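Local atomic coordinates of adenosylmethionine-8-amino-7-oxononanoate aminotransferase (Methanocaldococcus jannaschii, PDB entry 6ZHK), a protein that probably transfers the amino group of S-adenosylmethionine to 8-amino-7-oxononanoate during biotin biosynthesis, using pyridoxal 5'-phosphate as cofactor. Residues Y46-D49 / N53-L56; E216-I221 / A255-E260; K380-V385 / E459-A464. All coordinates share one frame; numbering follows the deposited sequence.

Contact 1: Y46-D49 / N53-L56; sequences YLID and NKYL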
ATOM      1  N   TYR A  46     -14.545  21.831   3.690  1.00 16.16           N
ATOM      2  CA  TYR A  46     -15.260  21.443   4.893  1.00 14.92           C
ATOM      3  C   TYR A  46     -15.724  19.987   4.857  1.00 13.78           C
ATOM      4  O   TYR A  46     -16.203  19.511   3.841  1.00 16.39           O
ATOM      5  CB  TYR A  46     -16.538  22.293   5.046  1.00 17.21           C
ATOM      6  CG  TYR A  46     -16.169  23.690   5.447  1.00 18.95           C
ATOM      7  CD1 TYR A  46     -15.740  24.617   4.496  1.00 18.61           C
ATOM      8  CD2 TYR A  46     -16.146  24.027   6.789  1.00 18.01           C
ATOM      9  CE1 TYR A  46     -15.293  25.868   4.912  1.00 22.31           C
ATOM     10  CE2 TYR A  46     -15.745  25.290   7.209  1.00 20.53           C
ATOM     11  CZ  TYR A  46     -15.328  26.210   6.264  1.00 20.80           C
ATOM     12  OH  TYR A  46     -14.894  27.400   6.782  1.00 23.41           O
ATOM     13  N   LEU A  47     -15.474  19.281   5.961  1.00 13.31           N
ATOM     14  CA  LEU A  47     -15.966  17.934   6.213  1.00 15.03           C
ATOM     15  C   LEU A  47     -17.359  18.100   6.846  1.00 17.20           C
ATOM     16  O   LEU A  47     -17.530  18.901   7.770  1.00 17.34           O
ATOM     17  CB  LEU A  47     -15.028  17.318   7.259  1.00 13.80           C
ATOM     18  CG  LEU A  47     -13.604  17.097   6.721  1.00 14.29           C
ATOM     19  CD1 LEU A  47     -12.590  16.900   7.864  1.00 12.52           C
ATOM     20  CD2 LEU A  47     -13.579  15.907   5.720  1.00 14.33           C
ATOM     21  N   ILE A  48     -18.327  17.302   6.391  1.00 17.97           N
ATOM     22  CA  ILE A  48     -19.676  17.392   6.929  1.00 17.01           C
ATOM     23  C   ILE A  48     -20.017  16.079   7.615  1.00 17.80           C
ATOM     24  O   ILE A  48     -19.928  15.029   6.971  1.00 17.69           O
ATOM     25  CB  ILE A  48     -20.657  17.691   5.765  1.00 18.08           C
ATOM     26  CG1 ILE A  48     -20.234  18.999   5.062  1.00 23.02           C
ATOM     27  CG2 ILE A  48     -22.101  17.755   6.289  1.00 19.80           C
ATOM     28  CD1 ILE A  48     -21.168  19.459   3.921  1.00 23.08           C
ATOM     29  N   ASP A  49     -20.369  16.147   8.906  1.00 14.99           N
ATOM     30  CA  ASP A  49     -20.651  14.942   9.646  1.00 16.79           C
ATOM     31  C   ASP A  49     -22.090  14.473   9.459  1.00 15.69           C
ATOM     32  O   ASP A  49     -22.885  15.097   8.763  1.00 20.38           O
ATOM     33  CB  ASP A  49     -20.172  15.027  11.090  1.00 19.52           C
ATOM     34  CG  ASP A  49     -21.109  15.786  12.004  1.00 21.00           C
ATOM     35  OD1 ASP A  49     -22.134  16.277  11.491  1.00 26.26           O
ATOM     36  OD2 ASP A  49     -20.759  15.932  13.194  1.00 24.61           O
ATOM     37  N   ASN A  53     -23.199  18.867  10.576  1.00 21.36           N
ATOM     38  CA  ASN A  53     -22.275  19.900  11.031  1.00 23.81           C
ATOM     39  C   ASN A  53     -21.038  19.980  10.115  1.00 21.78           C
ATOM     40  O   ASN A  53     -20.537  18.970   9.637  1.00 24.90           O
ATOM     41  CB  ASN A  53     -21.854  19.563  12.454  1.00 23.99           C
ATOM     42  CG  ASN A  53     -23.022  19.643  13.405  1.00 28.75           C
ATOM     43  OD1 ASN A  53     -23.809  20.574  13.318  1.00 29.57           O
ATOM     44  ND2 ASN A  53     -23.199  18.633  14.225  1.00 30.95           N
ATOM     45  N   LYS A  54     -20.500  21.181   9.915  1.00 18.48           N
ATOM     46  CA  LYS A  54     -19.380  21.400   9.023  1.00 19.67           C
ATOM     47  C   LYS A  54     -18.126  21.781   9.830  1.00 19.05           C
ATOM     48  O   LYS A  54     -18.191  22.519  10.847  1.00 20.39           O
ATOM     49  CB  LYS A  54     -19.691  22.575   8.082  1.00 21.75           C
ATOM     50  CG  LYS A  54     -20.884  22.402   7.136  1.00 25.75           C
ATOM     51  CD  LYS A  54     -21.118  23.677   6.268  1.00 31.52           C
ATOM     52  CE  LYS A  54     -22.200  23.594   5.202  1.00 36.99           C
ATOM     53  NZ  LYS A  54     -23.472  23.097   5.779  1.00 46.37           N
ATOM     54  N   TYR A  55     -16.980  21.222   9.396  1.00 16.64           N
ATOM     55  CA  TYR A  55     -15.691  21.412  10.037  1.00 16.77           C
ATOM     56  C   TYR A  55     -14.640  21.757   8.999  1.00 16.10           C
ATOM     57  O   TYR A  55     -14.511  21.039   8.011  1.00 15.33           O
ATOM     58  CB  TYR A  55     -15.328  20.141  10.799  1.00 19.24           C
ATOM     59  CG  TYR A  55     -16.361  19.816  11.849  1.00 20.65           C
ATOM     60  CD1 TYR A  55     -16.296  20.413  13.103  1.00 20.25           C
ATOM     61  CD2 TYR A  55     -17.388  18.929  11.586  1.00 23.17           C
ATOM     62  CE1 TYR A  55     -17.266  20.169  14.072  1.00 22.71           C
ATOM     63  CE2 TYR A  55     -18.337  18.641  12.563  1.00 21.90           C
ATOM     64  CZ  TYR A  55     -18.257  19.241  13.809  1.00 22.92           C
ATOM     65  OH  TYR A  55     -19.195  18.991  14.778  1.00 24.94           O
ATOM     66  N   LEU A  56     -13.959  22.895   9.172  1.00 14.23           N
ATOM     67  CA  LEU A  56     -12.876  23.234   8.268  1.00 16.35           C
ATOM     68  C   LEU A  56     -11.794  22.152   8.372  1.00 15.18           C
ATOM     69  O   LEU A  56     -11.308  21.871   9.464  1.00 16.44           O
ATOM     70  CB  LEU A  56     -12.319  24.590   8.703  1.00 15.33           C
ATOM     71  CG  LEU A  56     -11.188  25.183   7.860  1.00 16.47           C
ATOM     72  CD1 LEU A  56     -11.668  25.477   6.446  1.00 18.92           C
ATOM     73  CD2 LEU A  56     -10.766  26.495   8.497  1.00 17.34           C
TER

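Contact 2: E216-I221 / A255-E260; sequences EMISLI and AKACKE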
ATOM      1  N   GLU A 216      27.806  17.047  11.209  1.00 23.56           N
ATOM      2  CA  GLU A 216      27.663  15.747  11.838  1.00 25.14           C
ATOM      3  C   GLU A 216      27.220  14.725  10.779  1.00 23.97           C
ATOM      4  O   GLU A 216      27.783  13.629  10.724  1.00 20.94           O
ATOM      5  CB  GLU A 216      26.682  15.829  13.006  1.00 29.28           C
ATOM      6  CG  GLU A 216      26.207  14.451  13.428  1.00 40.22           C
ATOM      7  CD  GLU A 216      24.811  14.292  14.032  1.00 48.43           C
ATOM      8  OE1 GLU A 216      24.021  15.288  14.075  1.00 53.90           O
ATOM      9  OE2 GLU A 216      24.540  13.176  14.512  1.00 45.48           O
ATOM     10  N   MET A 217      26.216  15.112   9.959  1.00 22.91           N
ATOM     11  CA  MET A 217      25.628  14.247   8.938  1.00 21.73           C
ATOM     12  C   MET A 217      26.636  13.971   7.821  1.00 20.71           C
ATOM     13  O   MET A 217      26.757  12.861   7.291  1.00 18.69           O
ATOM     14  CB  MET A 217      24.347  14.872   8.369  1.00 20.15           C
ATOM     15  CG  MET A 217      23.851  14.143   7.135  1.00 18.92           C
ATOM     16  SD  MET A 217      23.362  12.426   7.523  1.00 19.88           S
ATOM     17  CE  MET A 217      21.611  12.630   7.877  1.00 20.70           C
ATOM     18  N   ILE A 218      27.351  15.017   7.392  1.00 20.22           N
ATOM     19  CA  ILE A 218      28.308  14.838   6.316  1.00 18.70           C
ATOM     20  C   ILE A 218      29.386  13.864   6.781  1.00 17.50           C
ATOM     21  O   ILE A 218      29.785  12.977   6.020  1.00 18.48           O
ATOM     22  CB  ILE A 218      28.919  16.198   5.916  1.00 18.30           C
ATOM     23  CG1 ILE A 218      27.833  17.066   5.263  1.00 21.72           C
ATOM     24  CG2 ILE A 218      30.085  15.915   4.984  1.00 19.54           C
ATOM     25  CD1 ILE A 218      28.267  18.541   4.929  1.00 21.92           C
ATOM     26  N   SER A 219      29.840  14.032   8.028  1.00 18.31           N
ATOM     27  CA  SER A 219      30.856  13.175   8.625  1.00 18.74           C
ATOM     28  C   SER A 219      30.371  11.727   8.639  1.00 17.89           C
ATOM     29  O   SER A 219      31.175  10.827   8.408  1.00 18.94           O
ATOM     30  CB  SER A 219      31.203  13.627  10.054  1.00 20.70           C
ATOM     31  OG  SER A 219      31.844  14.901   9.968  1.00 26.47           O
ATOM     32  N   LEU A 220      29.114  11.503   8.989  1.00 20.10           N
ATOM     33  CA  LEU A 220      28.600  10.133   8.992  1.00 20.43           C
ATOM     34  C   LEU A 220      28.582   9.563   7.567  1.00 18.25           C
ATOM     35  O   LEU A 220      28.953   8.416   7.381  1.00 23.03           O
ATOM     36  CB  LEU A 220      27.205  10.203   9.574  1.00 23.34           C
ATOM     37  CG  LEU A 220      26.637   9.002  10.306  1.00 28.79           C
ATOM     38  CD1 LEU A 220      27.357   8.791  11.635  1.00 28.00           C
ATOM     39  CD2 LEU A 220      25.174   9.294  10.571  1.00 26.67           C
ATOM     40  N   ILE A 221      28.161  10.357   6.552  1.00 16.60           N
ATOM     41  CA  ILE A 221      28.204   9.919   5.164  1.00 18.83           C
ATOM     42  C   ILE A 221      29.635   9.562   4.754  1.00 25.04           C
ATOM     43  O   ILE A 221      29.885   8.512   4.152  1.00 24.30           O
ATOM     44  CB  ILE A 221      27.529  10.956   4.220  1.00 17.37           C
ATOM     45  CG1 ILE A 221      26.042  11.056   4.570  1.00 19.22           C
ATOM     46  CG2 ILE A 221      27.782  10.586   2.744  1.00 19.12           C
ATOM     47  CD1 ILE A 221      25.320  12.271   3.950  1.00 19.67           C
ATOM     48  N   ALA A 255      22.888  16.345   0.007  1.00 14.97           N
ATOM     49  CA  ALA A 255      22.929  15.906  -1.378  1.00 16.75           C
ATOM     50  C   ALA A 255      24.338  16.015  -1.947  1.00 17.27           C
ATOM     51  O   ALA A 255      24.782  15.156  -2.705  1.00 17.09           O
ATOM     52  CB  ALA A 255      21.925  16.707  -2.182  1.00 17.18           C
ATOM     53  N   LYS A 256      25.041  17.108  -1.632  1.00 20.09           N
ATOM     54  CA  LYS A 256      26.354  17.272  -2.233  1.00 18.03           C
ATOM     55  C   LYS A 256      27.267  16.187  -1.665  1.00 17.01           C
ATOM     56  O   LYS A 256      28.056  15.604  -2.399  1.00 18.96           O
ATOM     57  CB  LYS A 256      26.882  18.669  -1.891  1.00 18.93           C
ATOM     58  CG  LYS A 256      28.332  18.980  -2.261  1.00 26.38           C
ATOM     59  CD  LYS A 256      28.599  20.451  -1.915  1.00 25.66           C
ATOM     60  CE  LYS A 256      29.832  21.107  -2.525  1.00 33.33           C
ATOM     61  NZ  LYS A 256      31.060  20.663  -1.847  1.00 32.68           N
ATOM     62  N   ALA A 257      27.144  15.917  -0.361  1.00 17.89           N
ATOM     63  CA  ALA A 257      27.937  14.884   0.288  1.00 20.58           C
ATOM     64  C   ALA A 257      27.625  13.505  -0.307  1.00 18.03           C
ATOM     65  O   ALA A 257      28.548  12.714  -0.521  1.00 15.37           O
ATOM     66  CB  ALA A 257      27.700  14.927   1.777  1.00 17.56           C
ATOM     67  N   CYS A 258      26.338  13.225  -0.595  1.00 18.25           N
ATOM     68  CA  CYS A 258      25.996  11.968  -1.267  1.00 17.99           C
ATOM     69  C   CYS A 258      26.648  11.868  -2.649  1.00 19.88           C
ATOM     70  O   CYS A 258      27.210  10.841  -3.039  1.00 20.15           O
ATOM     71  CB  CYS A 258      24.491  11.810  -1.390  1.00 19.08           C
ATOM     72  SG  CYS A 258      23.701  11.575   0.219  1.00 18.93           S
ATOM     73  N   LYS A 259      26.639  12.967  -3.406  1.00 22.41           N
ATOM     74  CA  LYS A 259      27.279  12.980  -4.715  1.00 22.39           C
ATOM     75  C   LYS A 259      28.780  12.724  -4.587  1.00 21.90           C
ATOM     76  O   LYS A 259      29.314  11.884  -5.332  1.00 20.44           O
ATOM     77  CB  LYS A 259      26.977  14.302  -5.439  1.00 27.04           C
ATOM     78  CG  LYS A 259      27.306  14.351  -6.932  1.00 30.38           C
ATOM     79  CD  LYS A 259      26.935  15.690  -7.584  1.00 31.91           C
ATOM     80  CE  LYS A 259      27.349  15.812  -9.045  1.00 37.72           C
ATOM     81  NZ  LYS A 259      26.678  14.785  -9.885  1.00 39.75           N
ATOM     82  N   GLU A 260      29.434  13.402  -3.636  1.00 20.09           N
ATOM     83  CA  GLU A 260      30.887  13.336  -3.519  1.00 21.92           C
ATOM     84  C   GLU A 260      31.332  11.981  -2.985  1.00 23.67           C
ATOM     85  O   GLU A 260      32.478  11.600  -3.221  1.00 22.64           O
ATOM     86  CB  GLU A 260      31.450  14.461  -2.647  1.00 25.19           C
ATOM     87  CG  GLU A 260      31.432  15.768  -3.410  1.00 29.98           C
ATOM     88  CD  GLU A 260      31.900  16.984  -2.643  1.00 39.06           C
ATOM     89  OE1 GLU A 260      32.103  16.856  -1.413  1.00 39.00           O
ATOM     90  OE2 GLU A 260      32.049  18.065  -3.290  1.00 42.44           O
TER

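Contact 3: K380-V385 / E459-A464; sequences KELEHV and EAIKEA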
ATOM      1  N   LYS A 380       2.552  33.488  19.174  1.00 28.89           N
ATOM      2  CA  LYS A 380       3.850  33.469  19.811  1.00 38.98           C
ATOM      3  C   LYS A 380       3.758  34.125  21.191  1.00 38.38           C
ATOM      4  O   LYS A 380       4.484  33.711  22.084  1.00 44.01           O
ATOM      5  CB  LYS A 380       4.930  34.095  18.910  1.00 41.66           C
ATOM      6  CG  LYS A 380       5.681  33.131  17.990  1.00 36.43           C
ATOM      7  CD  LYS A 380       7.025  33.657  17.508  1.00 40.40           C
ATOM      8  N   GLU A 381       2.822  35.059  21.384  1.00 42.20           N
ATOM      9  CA  GLU A 381       2.677  35.796  22.642  1.00 43.67           C
ATOM     10  C   GLU A 381       2.040  34.955  23.748  1.00 38.30           C
ATOM     11  O   GLU A 381       2.229  35.267  24.916  1.00 40.85           O
ATOM     12  CB  GLU A 381       1.668  36.942  22.567  1.00 43.64           C
ATOM     13  CG  GLU A 381       1.800  37.904  21.398  1.00 51.86           C
ATOM     14  CD  GLU A 381       0.474  38.586  21.068  1.00 64.17           C
ATOM     15  OE1 GLU A 381      -0.609  38.024  21.422  1.00 51.33           O
ATOM     16  OE2 GLU A 381       0.506  39.668  20.426  1.00 76.94           O
ATOM     17  N   LEU A 382       1.284  33.902  23.398  1.00 35.31           N
ATOM     18  CA  LEU A 382       0.465  33.203  24.387  1.00 28.14           C
ATOM     19  C   LEU A 382       1.354  32.426  25.357  1.00 29.47           C
ATOM     20  O   LEU A 382       2.374  31.868  24.939  1.00 29.06           O
ATOM     21  CB  LEU A 382      -0.421  32.176  23.661  1.00 28.08           C
ATOM     22  CG  LEU A 382      -1.445  32.698  22.667  1.00 28.95           C
ATOM     23  CD1 LEU A 382      -2.143  31.516  21.964  1.00 29.07           C
ATOM     24  CD2 LEU A 382      -2.481  33.590  23.355  1.00 33.09           C
ATOM     25  N   GLU A 383       0.873  32.255  26.596  1.00 27.38           N
ATOM     26  CA  GLU A 383       1.626  31.655  27.686  1.00 31.89           C
ATOM     27  C   GLU A 383       2.079  30.222  27.381  1.00 40.69           C
ATOM     28  O   GLU A 383       3.135  29.798  27.872  1.00 40.10           O
ATOM     29  CB  GLU A 383       0.797  31.711  28.976  1.00 34.72           C
ATOM     30  CG  GLU A 383       1.438  31.011  30.188  1.00 40.28           C
ATOM     31  CD  GLU A 383       0.593  30.876  31.460  1.00 47.31           C
ATOM     32  OE1 GLU A 383      -0.319  31.691  31.636  1.00 44.61           O
ATOM     33  OE2 GLU A 383       0.819  29.933  32.273  1.00 50.26           O
ATOM     34  N   HIS A 384       1.266  29.432  26.661  1.00 33.45           N
ATOM     35  CA  HIS A 384       1.626  28.023  26.538  1.00 31.69           C
ATOM     36  C   HIS A 384       2.130  27.663  25.137  1.00 28.42           C
ATOM     37  O   HIS A 384       2.205  26.490  24.817  1.00 27.82           O
ATOM     38  CB  HIS A 384       0.425  27.139  26.880  1.00 33.86           C
ATOM     39  CG  HIS A 384      -0.194  27.510  28.181  1.00 42.39           C
ATOM     40  ND1 HIS A 384       0.486  27.352  29.369  1.00 46.10           N
ATOM     41  CD2 HIS A 384      -1.413  27.993  28.496  1.00 46.36           C
ATOM     42  CE1 HIS A 384      -0.271  27.762  30.367  1.00 48.91           C
ATOM     43  NE2 HIS A 384      -1.441  28.155  29.859  1.00 41.97           N
ATOM     44  N   VAL A 385       2.498  28.650  24.319  1.00 25.18           N
ATOM     45  CA  VAL A 385       3.084  28.405  23.002  1.00 24.22           C
ATOM     46  C   VAL A 385       4.604  28.493  23.118  1.00 30.18           C
ATOM     47  O   VAL A 385       5.145  29.569  23.412  1.00 29.79           O
ATOM     48  CB  VAL A 385       2.530  29.395  21.959  1.00 23.42           C
ATOM     49  CG1 VAL A 385       3.189  29.274  20.596  1.00 20.22           C
ATOM     50  CG2 VAL A 385       1.002  29.282  21.808  1.00 22.55           C
ATOM     51  N   GLU A 459      -7.846  31.709  20.475  1.00 23.81           N
ATOM     52  CA  GLU A 459      -8.856  31.527  21.507  1.00 24.49           C
ATOM     53  C   GLU A 459      -8.846  30.088  22.029  1.00 27.94           C
ATOM     54  O   GLU A 459      -9.053  29.854  23.220  1.00 23.91           O
ATOM     55  CB  GLU A 459     -10.252  31.693  20.904  1.00 26.85           C
ATOM     56  CG  GLU A 459     -10.599  33.091  20.437  1.00 31.38           C
ATOM     57  CD  GLU A 459     -11.933  33.131  19.704  1.00 37.54           C
ATOM     58  OE1 GLU A 459     -12.634  32.077  19.629  1.00 39.59           O
ATOM     59  OE2 GLU A 459     -12.309  34.231  19.264  1.00 36.04           O
ATOM     60  N   ALA A 460      -8.643  29.091  21.150  1.00 22.11           N
ATOM     61  CA  ALA A 460      -8.715  27.703  21.583  1.00 19.73           C
ATOM     62  C   ALA A 460      -7.595  27.401  22.577  1.00 22.69           C
ATOM     63  O   ALA A 460      -7.799  26.642  23.533  1.00 23.08           O
ATOM     64  CB  ALA A 460      -8.660  26.795  20.354  1.00 19.25           C
ATOM     65  N   ILE A 461      -6.415  27.994  22.309  1.00 20.66           N
ATOM     66  CA  ILE A 461      -5.255  27.742  23.138  1.00 24.11           C
ATOM     67  C   ILE A 461      -5.516  28.393  24.493  1.00 27.02           C
ATOM     68  O   ILE A 461      -5.214  27.777  25.497  1.00 24.81           O
ATOM     69  CB  ILE A 461      -3.980  28.224  22.439  1.00 25.39           C
ATOM     70  CG1 ILE A 461      -3.663  27.318  21.230  1.00 22.58           C
ATOM     71  CG2 ILE A 461      -2.825  28.273  23.426  1.00 23.21           C
ATOM     72  CD1 ILE A 461      -2.476  27.863  20.423  1.00 24.96           C
ATOM     73  N   LYS A 462      -6.173  29.567  24.489  1.00 27.31           N
ATOM     74  CA  LYS A 462      -6.526  30.266  25.726  1.00 30.21           C
ATOM     75  C   LYS A 462      -7.582  29.528  26.533  1.00 31.64           C
ATOM     76  O   LYS A 462      -7.547  29.590  27.750  1.00 30.48           O
ATOM     77  CB  LYS A 462      -6.932  31.705  25.453  1.00 28.12           C
ATOM     78  CG  LYS A 462      -5.725  32.554  25.114  1.00 31.18           C
ATOM     79  CD  LYS A 462      -6.039  33.977  24.735  1.00 33.31           C
ATOM     80  CE  LYS A 462      -6.449  34.801  25.930  1.00 36.02           C
ATOM     81  NZ  LYS A 462      -6.438  36.243  25.562  1.00 38.14           N
ATOM     82  N   GLU A 463      -8.513  28.858  25.848  1.00 30.83           N
ATOM     83  CA  GLU A 463      -9.625  28.198  26.507  1.00 28.83           C
ATOM     84  C   GLU A 463      -9.246  26.823  27.021  1.00 30.23           C
ATOM     85  O   GLU A 463      -9.923  26.283  27.907  1.00 28.21           O
ATOM     86  CB  GLU A 463     -10.761  27.983  25.506  1.00 28.90           C
ATOM     87  CG  GLU A 463     -11.438  29.265  25.063  1.00 29.20           C
ATOM     88  CD  GLU A 463     -12.405  29.078  23.902  1.00 30.52           C
ATOM     89  OE1 GLU A 463     -12.712  27.907  23.575  1.00 38.17           O
ATOM     90  OE2 GLU A 463     -12.888  30.092  23.339  1.00 29.41           O
ATOM     91  N   ALA A 464      -8.245  26.209  26.394  1.00 28.58           N
ATOM     92  CA  ALA A 464      -7.868  24.848  26.766  1.00 31.02           C
ATOM     93  C   ALA A 464      -7.285  24.852  28.176  1.00 31.87           C
ATOM     94  O   ALA A 464      -6.756  25.858  28.643  1.00 35.24           O
ATOM     95  CB  ALA A 464      -6.880  24.282  25.756  1.00 24.59           C
TER

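Contact 1: Y46-D49 / N53-L56
Leu47 and Tyr55 face each other as the hydrogen-bonded pair of an antiparallel beta hairpin. Leu47 N donates to Tyr55 O over 2.9 Å, and Tyr55 N returns to Leu47 O over the same distance. The flanking pairs, Tyr46 with Leu56 and Ile48 with Lys54, are non-hydrogen-bonded. In each of these pairs one residue bonds outward: Ile48 to Glu40 and Arg41 of strand 38-43, Leu56 to Gly427 and Tyr429 on the far side.

At the turn, Asp49 N reaches Asn53 O at 2.9 Å, and a side chain supplies the second bond of this pair. Asp49 CG sits between the backbone N and the carbonyl carbon (chi1 80°), which turns the carboxylate toward the backbone N of Asn53. There OD1 accepts Asn53 N at 2.9 Å, met 38° out of the carboxylate plane, and also Tyr51 N, the bond that closes an Asx turn. The short acidic side chain thus takes up two loop amides at once. Its other oxygen, OD2, lies at the edge of the Tyr55 ring, 3.7 Å from Tyr55 CE2.

On the face carrying Tyr46, Ile48, Lys54 and Leu56, a methyl sits over an aromatic ring: Leu56 CD1 is 4.2 Å from the centroid of the Tyr46 ring, a CH-pi contact. Glu449 of helix 447-463 touches both residues. On the face of Leu47 and Tyr55, the Leu47 side chain packs on Ser88 of the second subunit. Backbone amides therefore fix the register of the hairpin, while one buried carboxylate, probably ionised and steadied by two N-H groups, holds its turn closed.

Contact 2: E216-I221 / A255-E260
Ile218 and Ile221 meet Ala257 and Cys258 without any aromatic ring between them, so the flat groups here are a peptide and a carboxylate. Ile221 CG2 comes within 4.0 Å of the peptide oxygen of Ala257, an apolar methyl beside a carbonyl. The Glu260 carboxylate lies off the interface and forms a salt bridge within its own helix with Lys256 NZ, one turn earlier, which meets Glu260 OE2 36° out of the carboxylate plane.

The two helices belong to the alpha/beta core of the fold-type I aminotransferases, in which helices pack on a mostly parallel sheet. Helix 250-261 is the connection of a beta-alpha-beta unit between the adjacent parallel strands 228-234 and 265-268. Helix 211-224 runs beside it in nearly the same direction, the segment axes 9.7 Å apart at an angle of 16°. Met217, Leu220 and Ile221 also rest on Ile149 of the sheet, which seats helix 211-224 on it, while Ala255 of helix 250-261 packs on Leu288 of helix 286-291.

Alanine suits the middle of the interface because its lone methyl lets a branched residue settle against the backbone. Ile218 brings two carbons to that methyl at equal range, CG1 and CG2 each 4.1 Å from Ala257 CB. A turn later Ile221 points toward the other helix, its CG1 anti to the carbonyl carbon (chi1 -64°). The chain then runs out extended until Ile221 CD1 lies 4.2 Å from Ala257 CB and 4.1 Å from Cys258 SG.

Contact 3: K380-V385 / E459-A464
Apolar packing joins a turn to the end of a helix here: Leu382, in the loop after helix 366-376, and Val385, where strand 385-391 begins, close on Ile461 and Lys462 in the last turn of helix 447-463. Both elements belong to the C-terminal part of the chain, and the contact is plain structural packing away from the annotated sites.

Leu382 does most of the touching on the loop side, with its two methyls divided between two neighbours. Leu382 CD1 approaches Ile461 CG2 to 3.6 Å, the side chains crossing obliquely. The other branch, Leu382 CD2, lies 3.8 Å from Lys462 CG and equally near Lys462 CD, and so rests on the methylene part of the lysine. The Lys462 chain is extended to CD and bends only at chi3 (73°), which carries its amino group on from the stretch that Leu382 touches. From the other end of the turn Val385 CG2 meets the tip of the isoleucine, 4.0 Å from Ile461 CD1.

Leu382 and Val385 can share one partner because they are the first and last residues of a type I beta turn, in which Val385 N donates to Leu382 O at 3.3 Å. Leu382 O and Lys380 O also accept from Lys403 NZ, tying the loop to its own surroundings. Cutting Leu382 back to an alanine is likely to leave Ile461 CG2 and the Lys462 methylenes without their apolar partner and open a gap beside the helix end. Ile461 is further enclosed by Leu379, Val419 and Leu466, so an apolar side chain suits this buried position, and its beta branch, CG2, is the part closest to Leu382. Cohesion across the two segments thus comes from hydrophobic burial and shape, with the exposed lysine giving its methylenes to the packing while its chain carries the charge onward.

How the contacts relate
The three contacts follow one another along the chain and none touches another. Contacts 1 and 3 are the nearer pair, their centres 24 Å and closest atoms about 12 Å apart, and helix 447-463 connects them: Glu449 near its start lies against the hairpin, while its last turn forms contact 3. Contact 2 is in the alpha/beta core, its centre about 46 Å from that of contact 1, on the opposite side of the chain's centre, and about 40 Å from that of contact 3. Contact 1 alone comes near a likely substrate site, the Leu47 side chain lying about 9 Å from that of Arg431. Contact 2 lies away from the annotated sites, although helix 250-261 precedes strand 265-268, whose last residue, Asp268, is predicted to bind pyridoxal 5'-phosphate.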